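Local coordinates for protein pullulanase (Bacillus acidopullulyticus, PDB 2WAN) that hydrolyses alpha-1,6-glucosidic linkages in pullulan and, as a debranching enzyme of the alpha-amylase family, probably the branch points of related starch polysaccharides, at residues K123-K128 with H298-R303; P282-N287 with N304-P309; V331-P334 with N338-L341. All blocks are in the same frame, centred on the assembly; numbering follows the deposited sequence.

Interaction 1 (K123-K128 with H298-R303); sequences KTVLAK and HNILPR
Val125 meets Ile300 where strand 124-129 faces strand 295-302 without a backbone hydrogen bond between the two segments; their CA atoms lie 7.6 Å apart. The valine offers both methyls. With CG1 anti to the backbone N (chi1 172°), CG2 is left anti to the carbonyl carbon; it comes 4.1 Å from Ile300 CG2 and also reaches the delta methyl of the same isoleucine, while CG1 sits against Ile300 CG2 at 4.2 Å. The two branched side chains are set at about a right angle, and the isoleucine presents its gamma and delta methyls to the valine in ordinary van der Waals packing. Next in sequence, Leu126 makes the second contact with its CD2 methyl, which rests 3.6 Å from Arg303 NH2, approaching the guanidinium obliquely. The arginine reaches it through a chain extended over its first two torsions and then bent at chi3 (68°). The leucine gives NH2 only an apolar flank; its charge partner is Asp120, through a salt bridge, and NH1 is hydrogen-bonded to Thr576. The contact lies in a mixed seven-strand sheet whose first and last strands, 114-121 and 295-302, also pair: strand 124-129 runs between strands 114-121 and 273-278, strand 295-302 pairs antiparallel with strand 288-292, and Ile300 also packs on Leu119 of strand 114-121 and on Leu288 and Val290 of strand 288-292.

Interaction 2 (P282-N287 with N304-P309); sequences PDVTHN and NVLNLP
Val284 points its CB toward segment 304-309 and meets Val305 methyl to methyl, the two side chains sliding past each other in opposite directions. CG1 of Val284 lies 3.9 Å from CG1 of Val305. The torsion of Val305 (chi1 65°) sets that methyl between its backbone N and carbonyl carbon, while CG2 stands anti to the N. The other methyl of Val284, CG2, is the one that faces Leu306: it lies 4.3 Å from Leu306 CD2, a looser touch made by the far end of the leucine chain. Val284 therefore divides its two branches between consecutive residues of one short 3-10 turn, 304-307, in the loop leading from strand 295-302 to strand 319-322. The valine itself sits in the loop between strands 273-278 and 288-292, in a type I beta turn from Asp283 to His286, closed by His286 N to Asp283 O at 3.0 Å. Asp283 also forms an Asx turn: its OD1 accepts from Thr285 N (2.9 Å, angle 158°) on the anti side of the carboxylate, and from Thr285 OG1, which comes from above the carboxylate plane at 2.7 Å. Two donors grip this one oxygen, which probably helps hold the turn that carries Val284. Leu119 of strand 114-121 packs against both valines, Pro302 touches Val284, and Tyr572 packs on Leu306.

Interaction 3 (V331-P334 with N338-L341); sequences VWAP and NVQL
Val339 holds CG1 anti to its backbone N (chi1 -176°) and CG2 anti to its carbonyl carbon, and this spreads the two methyls toward different residues of segment 331-334. CG1 goes to Val331, whose own CG1 is placed between its backbone N and carbonyl carbon by a chi1 of 63°; the two gamma methyls lie 4.1 Å apart, and the side chains approach at a slant. CG2 goes to Ala333, whose single methyl, CB, stands 4.1 Å from it. All three residues direct their CB atoms across the gap, with the nearest CA atoms, Ala333 and Val339, 8.1 Å apart. Val331 and Ala333 are two residues apart, so the branched Val339 straddles them, one methyl on each. Trp332, between them in sequence, takes no part across the contact; its indole packs with Pro334, whose CD lies 3.6 Å above the ring centre, and with Tyr572. Both segments belong to the carbohydrate-binding module 48 region, a beta-sandwich family, and no backbone hydrogen bond joins them: Val331 pairs with Trp365 of strand 364-370, whereas Val339 pairs with Met357 of strand 353-359. These two partner strands pair with each other and so link strand 326-332 to strand 338-344 in the sheet; Tyr380 of strand 377-383 touches Val331 while Trp365 and Met357 touch Val339. All the groups that meet are saturated methyls and all three residues are buried. The contact is therefore purely dispersive and hydrophobic, with no polar atom of the three side chains to be satisfied; the separations of 4.1 Å are those of relaxed methyl packing, and no directional bond fixes the pairing.

Overall arrangement
Interactions 1 and 2 share the seven-strand sheet that includes strands 114-121, 124-129, 273-278, 288-292 and 295-302, with interaction 2 in its loops. Their segments alternate along the chain: 123-128, 282-287, 298-303 and 304-309, the last two being contiguous. Their centres are about 10 Å apart and they touch through Pro302 and Val284. Interaction 3 follows in the carbohydrate-binding module 48 region, about 15 Å from interaction 2 and about 22 Å from interaction 1, centre to centre. Interaction 2 bridges the two: Val284 CG2 and Leu306 CD2 pack on Pro334. The three thus form a chain of mostly apolar contacts from one beta domain to the next, with Tyr572 of the catalytic-domain region beside interactions 2 and 3.

Interaction 1 (K123-K128 with H298-R303)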
ATOM      1  N   LYS A 123     -27.818   8.284 -14.918  1.00 29.16           N
ATOM      2  CA  LYS A 123     -28.717   7.664 -15.899  1.00 29.02           C
ATOM      3  C   LYS A 123     -28.076   6.492 -16.658  1.00 29.30           C
ATOM      4  O   LYS A 123     -28.424   6.233 -17.815  1.00 27.52           O
ATOM      5  CB  LYS A 123     -29.211   8.723 -16.897  1.00 31.58           C
ATOM      6  CG  LYS A 123     -30.014   9.869 -16.283  1.00 31.50           C
ATOM      7  CD  LYS A 123     -30.230  10.981 -17.309  1.00 33.80           C
ATOM      8  CE  LYS A 123     -31.073  12.107 -16.752  1.00 40.40           C
ATOM      9  NZ  LYS A 123     -30.835  13.378 -17.490  1.00 43.77           N
ATOM     10  N   THR A 124     -27.146   5.782 -16.011  1.00 25.78           N
ATOM     11  CA  THR A 124     -26.427   4.676 -16.654  1.00 26.16           C
ATOM     12  C   THR A 124     -26.439   3.414 -15.805  1.00 24.85           C
ATOM     13  O   THR A 124     -26.045   3.436 -14.626  1.00 24.62           O
ATOM     14  CB  THR A 124     -24.966   5.057 -16.986  1.00 25.62           C
ATOM     15  OG1 THR A 124     -24.943   6.247 -17.781  1.00 28.16           O
ATOM     16  CG2 THR A 124     -24.251   3.930 -17.729  1.00 27.58           C
ATOM     17  N   VAL A 125     -26.890   2.320 -16.411  1.00 23.89           N
ATOM     18  CA  VAL A 125     -26.898   1.006 -15.779  1.00 24.11           C
ATOM     19  C   VAL A 125     -25.965   0.063 -16.537  1.00 26.52           C
ATOM     20  O   VAL A 125     -25.991   0.015 -17.778  1.00 26.17           O
ATOM     21  CB  VAL A 125     -28.323   0.392 -15.712  1.00 22.87           C
ATOM     22  CG1 VAL A 125     -28.290  -1.049 -15.220  1.00 23.86           C
ATOM     23  CG2 VAL A 125     -29.231   1.241 -14.825  1.00 23.27           C
ATOM     24  N   LEU A 126     -25.129  -0.657 -15.784  1.00 24.35           N
ATOM     25  CA  LEU A 126     -24.246  -1.682 -16.332  1.00 24.21           C
ATOM     26  C   LEU A 126     -24.792  -3.048 -15.954  1.00 24.64           C
ATOM     27  O   LEU A 126     -24.791  -3.419 -14.783  1.00 25.65           O
ATOM     28  CB  LEU A 126     -22.809  -1.504 -15.804  1.00 22.97           C
ATOM     29  CG  LEU A 126     -21.783  -2.551 -16.266  1.00 26.81           C
ATOM     30  CD1 LEU A 126     -21.292  -2.212 -17.670  1.00 27.69           C
ATOM     31  CD2 LEU A 126     -20.594  -2.633 -15.313  1.00 23.67           C
ATOM     32  N   ALA A 127     -25.266  -3.800 -16.946  1.00 25.00           N
ATOM     33  CA  ALA A 127     -25.947  -5.068 -16.684  1.00 24.80           C
ATOM     34  C   ALA A 127     -25.271  -6.273 -17.324  1.00 26.34           C
ATOM     35  O   ALA A 127     -24.928  -6.245 -18.507  1.00 28.29           O
ATOM     36  CB  ALA A 127     -27.414  -4.986 -17.126  1.00 26.16           C
ATOM     37  N   LYS A 128     -25.109  -7.327 -16.530  1.00 25.04           N
ATOM     38  CA  LYS A 128     -24.515  -8.586 -16.976  1.00 28.15           C
ATOM     39  C   LYS A 128     -25.592  -9.638 -17.233  1.00 29.70           C
ATOM     40  O   LYS A 128     -26.483  -9.848 -16.404  1.00 29.74           O
ATOM     41  CB  LYS A 128     -23.509  -9.102 -15.939  1.00 26.18           C
ATOM     42  CG  LYS A 128     -22.791 -10.403 -16.318  1.00 26.83           C
ATOM     43  CD  LYS A 128     -21.652 -10.148 -17.299  1.00 27.31           C
ATOM     44  CE  LYS A 128     -21.239 -11.427 -18.018  1.00 26.62           C
ATOM     45  NZ  LYS A 128     -20.982 -12.572 -17.101  1.00 29.84           N
ATOM     46  N   HIS A 298     -33.396  -8.438 -12.451  1.00 29.66           N
ATOM     47  CA  HIS A 298     -32.442  -8.320 -11.338  1.00 28.13           C
ATOM     48  C   HIS A 298     -32.489  -6.928 -10.723  1.00 26.38           C
ATOM     49  O   HIS A 298     -32.729  -5.940 -11.412  1.00 23.15           O
ATOM     50  CB  HIS A 298     -31.008  -8.608 -11.808  1.00 30.07           C
ATOM     51  CG  HIS A 298     -30.075  -9.005 -10.703  1.00 27.38           C
ATOM     52  ND1 HIS A 298     -29.386  -8.088  -9.938  1.00 32.29           N
ATOM     53  CD2 HIS A 298     -29.724 -10.226 -10.230  1.00 28.22           C
ATOM     54  CE1 HIS A 298     -28.648  -8.725  -9.046  1.00 23.10           C
ATOM     55  NE2 HIS A 298     -28.839 -10.023  -9.199  1.00 32.73           N
ATOM     56  N   ASN A 299     -32.241  -6.858  -9.419  1.00 26.81           N
ATOM     57  CA  ASN A 299     -32.055  -5.580  -8.742  1.00 24.96           C
ATOM     58  C   ASN A 299     -30.880  -4.798  -9.327  1.00 23.67           C
ATOM     59  O   ASN A 299     -29.888  -5.397  -9.766  1.00 25.33           O
ATOM     60  CB  ASN A 299     -31.815  -5.820  -7.251  1.00 24.86           C
ATOM     61  CG  ASN A 299     -31.592  -4.529  -6.484  1.00 28.74           C
ATOM     62  OD1 ASN A 299     -32.520  -3.742  -6.276  1.00 31.06           O
ATOM     63  ND2 ASN A 299     -30.354  -4.305  -6.063  1.00 20.56           N
ATOM     64  N   ILE A 300     -31.014  -3.474  -9.345  1.00 23.02           N
ATOM     65  CA  ILE A 300     -29.944  -2.562  -9.750  1.00 22.96           C
ATOM     66  C   ILE A 300     -29.355  -1.937  -8.482  1.00 23.01           C
ATOM     67  O   ILE A 300     -30.020  -1.147  -7.789  1.00 21.37           O
ATOM     68  CB  ILE A 300     -30.450  -1.416 -10.666  1.00 24.55           C
ATOM     69  CG1 ILE A 300     -31.305  -1.947 -11.827  1.00 26.01           C
ATOM     70  CG2 ILE A 300     -29.281  -0.571 -11.187  1.00 23.96           C
ATOM     71  CD1 ILE A 300     -32.072  -0.854 -12.571  1.00 26.28           C
ATOM     72  N   LEU A 301     -28.113  -2.295  -8.175  1.00 18.48           N
ATOM     73  CA  LEU A 301     -27.464  -1.784  -6.972  1.00 20.42           C
ATOM     74  C   LEU A 301     -26.710  -0.527  -7.329  1.00 19.61           C
ATOM     75  O   LEU A 301     -25.952  -0.524  -8.295  1.00 20.47           O
ATOM     76  CB  LEU A 301     -26.503  -2.818  -6.382  1.00 19.32           C
ATOM     77  CG  LEU A 301     -25.946  -2.470  -4.994  1.00 20.16           C
ATOM     78  CD1 LEU A 301     -26.973  -2.793  -3.913  1.00 20.80           C
ATOM     79  CD2 LEU A 301     -24.658  -3.257  -4.770  1.00 19.39           C
ATOM     80  N   PRO A 302     -26.917   0.560  -6.564  1.00 17.20           N
ATOM     81  CA  PRO A 302     -26.127   1.757  -6.810  1.00 18.26           C
ATOM     82  C   PRO A 302     -24.628   1.477  -6.588  1.00 18.35           C
ATOM     83  O   PRO A 302     -24.258   0.882  -5.574  1.00 18.04           O
ATOM     84  CB  PRO A 302     -26.667   2.743  -5.760  1.00 20.09           C
ATOM     85  CG  PRO A 302     -28.084   2.257  -5.512  1.00 19.67           C
ATOM     86  CD  PRO A 302     -27.942   0.779  -5.525  1.00 18.46           C
ATOM     87  N   ARG A 303     -23.796   1.848  -7.556  1.00 18.66           N
ATOM     88  CA  ARG A 303     -22.339   1.739  -7.398  1.00 18.34           C
ATOM     89  C   ARG A 303     -21.705   3.083  -7.753  1.00 17.70           C
ATOM     90  O   ARG A 303     -21.666   3.978  -6.922  1.00 18.59           O
ATOM     91  CB  ARG A 303     -21.746   0.557  -8.190  1.00 20.20           C
ATOM     92  CG  ARG A 303     -20.219   0.364  -7.972  1.00 15.98           C
ATOM     93  CD  ARG A 303     -19.660  -0.860  -8.703  1.00 19.49           C
ATOM     94  NE  ARG A 303     -19.683  -0.697 -10.160  1.00 20.30           N
ATOM     95  CZ  ARG A 303     -18.993  -1.447 -11.020  1.00 23.26           C
ATOM     96  NH1 ARG A 303     -18.200  -2.421 -10.590  1.00 19.50           N
ATOM     97  NH2 ARG A 303     -19.103  -1.220 -12.328  1.00 20.12           N
TER

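Interaction 2 (P282-N287 with N304-P309)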
ATOM      1  N   PRO A 282     -32.785   7.578 -11.560  1.00 26.53           N
ATOM      2  CA  PRO A 282     -33.534   6.927 -10.478  1.00 26.83           C
ATOM      3  C   PRO A 282     -33.104   7.400  -9.087  1.00 26.82           C
ATOM      4  O   PRO A 282     -32.013   7.951  -8.929  1.00 25.05           O
ATOM      5  CB  PRO A 282     -33.204   5.440 -10.644  1.00 27.67           C
ATOM      6  CG  PRO A 282     -32.571   5.297 -11.986  1.00 27.76           C
ATOM      7  CD  PRO A 282     -31.957   6.622 -12.317  1.00 26.09           C
ATOM      8  N   ASP A 283     -33.980   7.197  -8.105  1.00 26.16           N
ATOM      9  CA  ASP A 283     -33.701   7.487  -6.700  1.00 26.90           C
ATOM     10  C   ASP A 283     -32.867   6.338  -6.126  1.00 23.52           C
ATOM     11  O   ASP A 283     -33.324   5.189  -6.079  1.00 23.58           O
ATOM     12  CB  ASP A 283     -35.038   7.644  -5.950  1.00 25.65           C
ATOM     13  CG  ASP A 283     -34.871   8.078  -4.495  1.00 33.51           C
ATOM     14  OD1 ASP A 283     -33.895   7.662  -3.827  1.00 25.16           O
ATOM     15  OD2 ASP A 283     -35.750   8.835  -4.014  1.00 33.51           O
ATOM     16  N   VAL A 284     -31.639   6.647  -5.701  1.00 24.14           N
ATOM     17  CA  VAL A 284     -30.699   5.618  -5.219  1.00 23.45           C
ATOM     18  C   VAL A 284     -31.126   4.923  -3.918  1.00 23.42           C
ATOM     19  O   VAL A 284     -30.525   3.913  -3.530  1.00 21.07           O
ATOM     20  CB  VAL A 284     -29.240   6.151  -5.083  1.00 22.09           C
ATOM     21  CG1 VAL A 284     -28.695   6.577  -6.446  1.00 23.32           C
ATOM     22  CG2 VAL A 284     -29.148   7.302  -4.095  1.00 24.68           C
ATOM     23  N   THR A 285     -32.164   5.454  -3.258  1.00 22.00           N
ATOM     24  CA  THR A 285     -32.727   4.815  -2.056  1.00 22.54           C
ATOM     25  C   THR A 285     -33.865   3.826  -2.373  1.00 24.32           C
ATOM     26  O   THR A 285     -34.355   3.114  -1.487  1.00 24.21           O
ATOM     27  CB  THR A 285     -33.231   5.858  -0.999  1.00 22.82           C
ATOM     28  OG1 THR A 285     -34.418   6.518  -1.478  1.00 23.30           O
ATOM     29  CG2 THR A 285     -32.154   6.904  -0.658  1.00 21.22           C
ATOM     30  N   HIS A 286     -34.271   3.768  -3.640  1.00 27.05           N
ATOM     31  CA  HIS A 286     -35.442   2.988  -4.037  1.00 29.44           C
ATOM     32  C   HIS A 286     -35.094   1.574  -4.494  1.00 30.44           C
ATOM     33  O   HIS A 286     -33.919   1.236  -4.698  1.00 26.83           O
ATOM     34  CB  HIS A 286     -36.220   3.735  -5.133  1.00 29.67           C
ATOM     35  CG  HIS A 286     -37.045   4.881  -4.627  1.00 36.55           C
ATOM     36  ND1 HIS A 286     -36.969   5.351  -3.331  1.00 37.43           N
ATOM     37  CD2 HIS A 286     -37.950   5.668  -5.257  1.00 32.53           C
ATOM     38  CE1 HIS A 286     -37.800   6.368  -3.182  1.00 36.78           C
ATOM     39  NE2 HIS A 286     -38.406   6.582  -4.337  1.00 40.37           N
ATOM     40  N   ASN A 287     -36.126   0.744  -4.641  1.00 30.49           N
ATOM     41  CA  ASN A 287     -35.966  -0.608  -5.151  1.00 33.08           C
ATOM     42  C   ASN A 287     -36.041  -0.592  -6.673  1.00 33.38           C
ATOM     43  O   ASN A 287     -37.128  -0.515  -7.255  1.00 34.92           O
ATOM     44  CB  ASN A 287     -37.045  -1.524  -4.571  1.00 33.16           C
ATOM     45  CG  ASN A 287     -36.823  -2.989  -4.910  1.00 35.31           C
ATOM     46  OD1 ASN A 287     -35.774  -3.381  -5.429  1.00 33.23           O
ATOM     47  ND2 ASN A 287     -37.819  -3.809  -4.606  1.00 37.15           N
ATOM     48  N   ASN A 304     -21.260   3.270  -8.995  1.00 18.31           N
ATOM     49  CA  ASN A 304     -20.471   4.452  -9.312  1.00 19.01           C
ATOM     50  C   ASN A 304     -21.288   5.730  -9.410  1.00 16.70           C
ATOM     51  O   ASN A 304     -20.730   6.825  -9.433  1.00 17.75           O
ATOM     52  CB  ASN A 304     -19.607   4.233 -10.552  1.00 19.56           C
ATOM     53  CG  ASN A 304     -18.542   3.171 -10.337  1.00 23.37           C
ATOM     54  OD1 ASN A 304     -18.165   2.886  -9.202  1.00 19.01           O
ATOM     55  ND2 ASN A 304     -18.051   2.582 -11.425  1.00 22.60           N
ATOM     56  N   VAL A 305     -22.615   5.588  -9.400  1.00 18.07           N
ATOM     57  CA  VAL A 305     -23.485   6.759  -9.264  1.00 18.41           C
ATOM     58  C   VAL A 305     -23.161   7.538  -7.970  1.00 18.11           C
ATOM     59  O   VAL A 305     -23.255   8.771  -7.931  1.00 18.76           O
ATOM     60  CB  VAL A 305     -24.977   6.376  -9.336  1.00 16.82           C
ATOM     61  CG1 VAL A 305     -25.398   5.477  -8.154  1.00 15.89           C
ATOM     62  CG2 VAL A 305     -25.849   7.636  -9.411  1.00 17.58           C
ATOM     63  N   LEU A 306     -22.748   6.810  -6.933  1.00 20.09           N
ATOM     64  CA  LEU A 306     -22.455   7.427  -5.633  1.00 17.30           C
ATOM     65  C   LEU A 306     -21.170   8.258  -5.638  1.00 18.29           C
ATOM     66  O   LEU A 306     -20.910   8.997  -4.684  1.00 17.55           O
ATOM     67  CB  LEU A 306     -22.426   6.363  -4.525  1.00 17.18           C
ATOM     68  CG  LEU A 306     -23.689   5.512  -4.372  1.00 18.50           C
ATOM     69  CD1 LEU A 306     -23.475   4.403  -3.328  1.00 15.98           C
ATOM     70  CD2 LEU A 306     -24.916   6.374  -4.011  1.00 16.19           C
ATOM     71  N   ASN A 307     -20.374   8.143  -6.706  1.00 17.79           N
ATOM     72  CA  ASN A 307     -19.203   9.016  -6.905  1.00 20.00           C
ATOM     73  C   ASN A 307     -19.568  10.484  -7.113  1.00 20.41           C
ATOM     74  O   ASN A 307     -18.738  11.362  -6.898  1.00 21.24           O
ATOM     75  CB  ASN A 307     -18.365   8.603  -8.127  1.00 19.34           C
ATOM     76  CG  ASN A 307     -17.797   7.200  -8.036  1.00 19.01           C
ATOM     77  OD1 ASN A 307     -17.874   6.525  -7.009  1.00 19.04           O
ATOM     78  ND2 ASN A 307     -17.211   6.750  -9.145  1.00 18.07           N
ATOM     79  N   LEU A 308     -20.799  10.736  -7.564  1.00 21.43           N
ATOM     80  CA  LEU A 308     -21.219  12.085  -7.983  1.00 20.70           C
ATOM     81  C   LEU A 308     -21.198  13.097  -6.831  1.00 19.59           C
ATOM     82  O   LEU A 308     -21.479  12.743  -5.683  1.00 19.00           O
ATOM     83  CB  LEU A 308     -22.606  12.042  -8.654  1.00 20.20           C
ATOM     84  CG  LEU A 308     -22.719  11.295  -9.996  1.00 24.13           C
ATOM     85  CD1 LEU A 308     -24.179  11.115 -10.425  1.00 24.98           C
ATOM     86  CD2 LEU A 308     -21.934  11.997 -11.079  1.00 26.18           C
ATOM     87  N   PRO A 309     -20.865  14.368  -7.129  1.00 20.89           N
ATOM     88  CA  PRO A 309     -20.786  15.409  -6.104  1.00 21.13           C
ATOM     89  C   PRO A 309     -22.007  15.510  -5.171  1.00 22.56           C
ATOM     90  O   PRO A 309     -21.857  15.886  -4.008  1.00 21.59           O
ATOM     91  CB  PRO A 309     -20.625  16.683  -6.932  1.00 22.55           C
ATOM     92  CG  PRO A 309     -19.813  16.206  -8.097  1.00 21.60           C
ATOM     93  CD  PRO A 309     -20.396  14.866  -8.434  1.00 19.42           C
TER

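Interaction 3 (V331-P334 with N338-L341)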
ATOM      1  N   VAL A 331     -23.465   9.779   9.930  1.00 12.50           N
ATOM      2  CA  VAL A 331     -23.058   8.601   9.148  1.00 12.65           C
ATOM      3  C   VAL A 331     -23.450   8.795   7.684  1.00 15.56           C
ATOM      4  O   VAL A 331     -24.517   9.358   7.389  1.00 16.67           O
ATOM      5  CB  VAL A 331     -23.677   7.279   9.722  1.00 13.14           C
ATOM      6  CG1 VAL A 331     -25.225   7.290   9.635  1.00 15.06           C
ATOM      7  CG2 VAL A 331     -23.095   6.038   9.029  1.00 14.91           C
ATOM      8  N   TRP A 332     -22.584   8.347   6.769  1.00 15.09           N
ATOM      9  CA  TRP A 332     -22.860   8.419   5.335  1.00 15.32           C
ATOM     10  C   TRP A 332     -23.559   7.146   4.871  1.00 15.41           C
ATOM     11  O   TRP A 332     -22.986   6.059   4.929  1.00 14.62           O
ATOM     12  CB  TRP A 332     -21.549   8.632   4.558  1.00 16.89           C
ATOM     13  CG  TRP A 332     -21.746   8.937   3.083  1.00 15.41           C
ATOM     14  CD1 TRP A 332     -22.325  10.053   2.538  1.00 19.11           C
ATOM     15  CD2 TRP A 332     -21.343   8.112   1.987  1.00 14.25           C
ATOM     16  NE1 TRP A 332     -22.312   9.965   1.154  1.00 18.05           N
ATOM     17  CE2 TRP A 332     -21.710   8.785   0.794  1.00 17.30           C
ATOM     18  CE3 TRP A 332     -20.690   6.871   1.894  1.00 15.67           C
ATOM     19  CZ2 TRP A 332     -21.453   8.249  -0.479  1.00 15.80           C
ATOM     20  CZ3 TRP A 332     -20.443   6.337   0.633  1.00 16.18           C
ATOM     21  CH2 TRP A 332     -20.826   7.028  -0.537  1.00 16.64           C
ATOM     22  N   ALA A 333     -24.813   7.274   4.438  1.00 15.01           N
ATOM     23  CA  ALA A 333     -25.589   6.110   4.000  1.00 13.90           C
ATOM     24  C   ALA A 333     -26.558   6.537   2.891  1.00 16.65           C
ATOM     25  O   ALA A 333     -27.781   6.585   3.103  1.00 17.09           O
ATOM     26  CB  ALA A 333     -26.340   5.485   5.166  1.00 12.75           C
ATOM     27  N   PRO A 334     -26.003   6.835   1.705  1.00 16.94           N
ATOM     28  CA  PRO A 334     -26.750   7.492   0.624  1.00 17.67           C
ATOM     29  C   PRO A 334     -27.835   6.638  -0.015  1.00 19.67           C
ATOM     30  O   PRO A 334     -28.704   7.180  -0.712  1.00 19.97           O
ATOM     31  CB  PRO A 334     -25.660   7.836  -0.398  1.00 19.64           C
ATOM     32  CG  PRO A 334     -24.619   6.799  -0.194  1.00 17.94           C
ATOM     33  CD  PRO A 334     -24.598   6.584   1.316  1.00 19.60           C
ATOM     34  N   ASN A 338     -33.876   4.311   5.695  1.00 20.66           N
ATOM     35  CA  ASN A 338     -33.969   4.722   7.089  1.00 20.66           C
ATOM     36  C   ASN A 338     -32.680   4.420   7.837  1.00 18.46           C
ATOM     37  O   ASN A 338     -32.054   3.383   7.596  1.00 19.31           O
ATOM     38  CB  ASN A 338     -35.121   3.996   7.789  1.00 22.65           C
ATOM     39  CG  ASN A 338     -35.550   4.692   9.065  1.00 21.28           C
ATOM     40  OD1 ASN A 338     -35.280   5.872   9.257  1.00 27.33           O
ATOM     41  ND2 ASN A 338     -36.219   3.956   9.945  1.00 24.59           N
ATOM     42  N   VAL A 339     -32.297   5.328   8.735  1.00 17.74           N
ATOM     43  CA  VAL A 339     -31.214   5.061   9.695  1.00 16.32           C
ATOM     44  C   VAL A 339     -31.670   5.455  11.098  1.00 16.15           C
ATOM     45  O   VAL A 339     -32.145   6.571  11.312  1.00 18.45           O
ATOM     46  CB  VAL A 339     -29.889   5.801   9.349  1.00 15.16           C
ATOM     47  CG1 VAL A 339     -28.786   5.402  10.340  1.00 15.01           C
ATOM     48  CG2 VAL A 339     -29.423   5.501   7.925  1.00 16.75           C
ATOM     49  N   GLN A 340     -31.547   4.525  12.039  1.00 16.95           N
ATOM     50  CA  GLN A 340     -31.815   4.821  13.439  1.00 17.03           C
ATOM     51  C   GLN A 340     -30.546   4.673  14.278  1.00 16.91           C
ATOM     52  O   GLN A 340     -29.662   3.863  13.955  1.00 17.80           O
ATOM     53  CB  GLN A 340     -32.897   3.889  13.968  1.00 18.08           C
ATOM     54  CG  GLN A 340     -34.210   4.047  13.212  1.00 21.28           C
ATOM     55  CD  GLN A 340     -35.383   3.500  13.993  1.00 31.64           C
ATOM     56  OE1 GLN A 340     -35.911   2.441  13.669  1.00 34.26           O
ATOM     57  NE2 GLN A 340     -35.785   4.216  15.036  1.00 36.90           N
ATOM     58  N   LEU A 341     -30.475   5.466  15.345  1.00 17.18           N
ATOM     59  CA  LEU A 341     -29.424   5.352  16.362  1.00 14.26           C
ATOM     60  C   LEU A 341     -29.904   4.453  17.499  1.00 15.60           C
ATOM     61  O   LEU A 341     -30.972   4.703  18.083  1.00 16.67           O
ATOM     62  CB  LEU A 341     -29.069   6.753  16.901  1.00 13.97           C
ATOM     63  CG  LEU A 341     -28.036   6.857  18.033  1.00 13.10           C
ATOM     64  CD1 LEU A 341     -26.637   6.478  17.510  1.00 14.01           C
ATOM     65  CD2 LEU A 341     -28.023   8.268  18.614  1.00 14.24           C
TER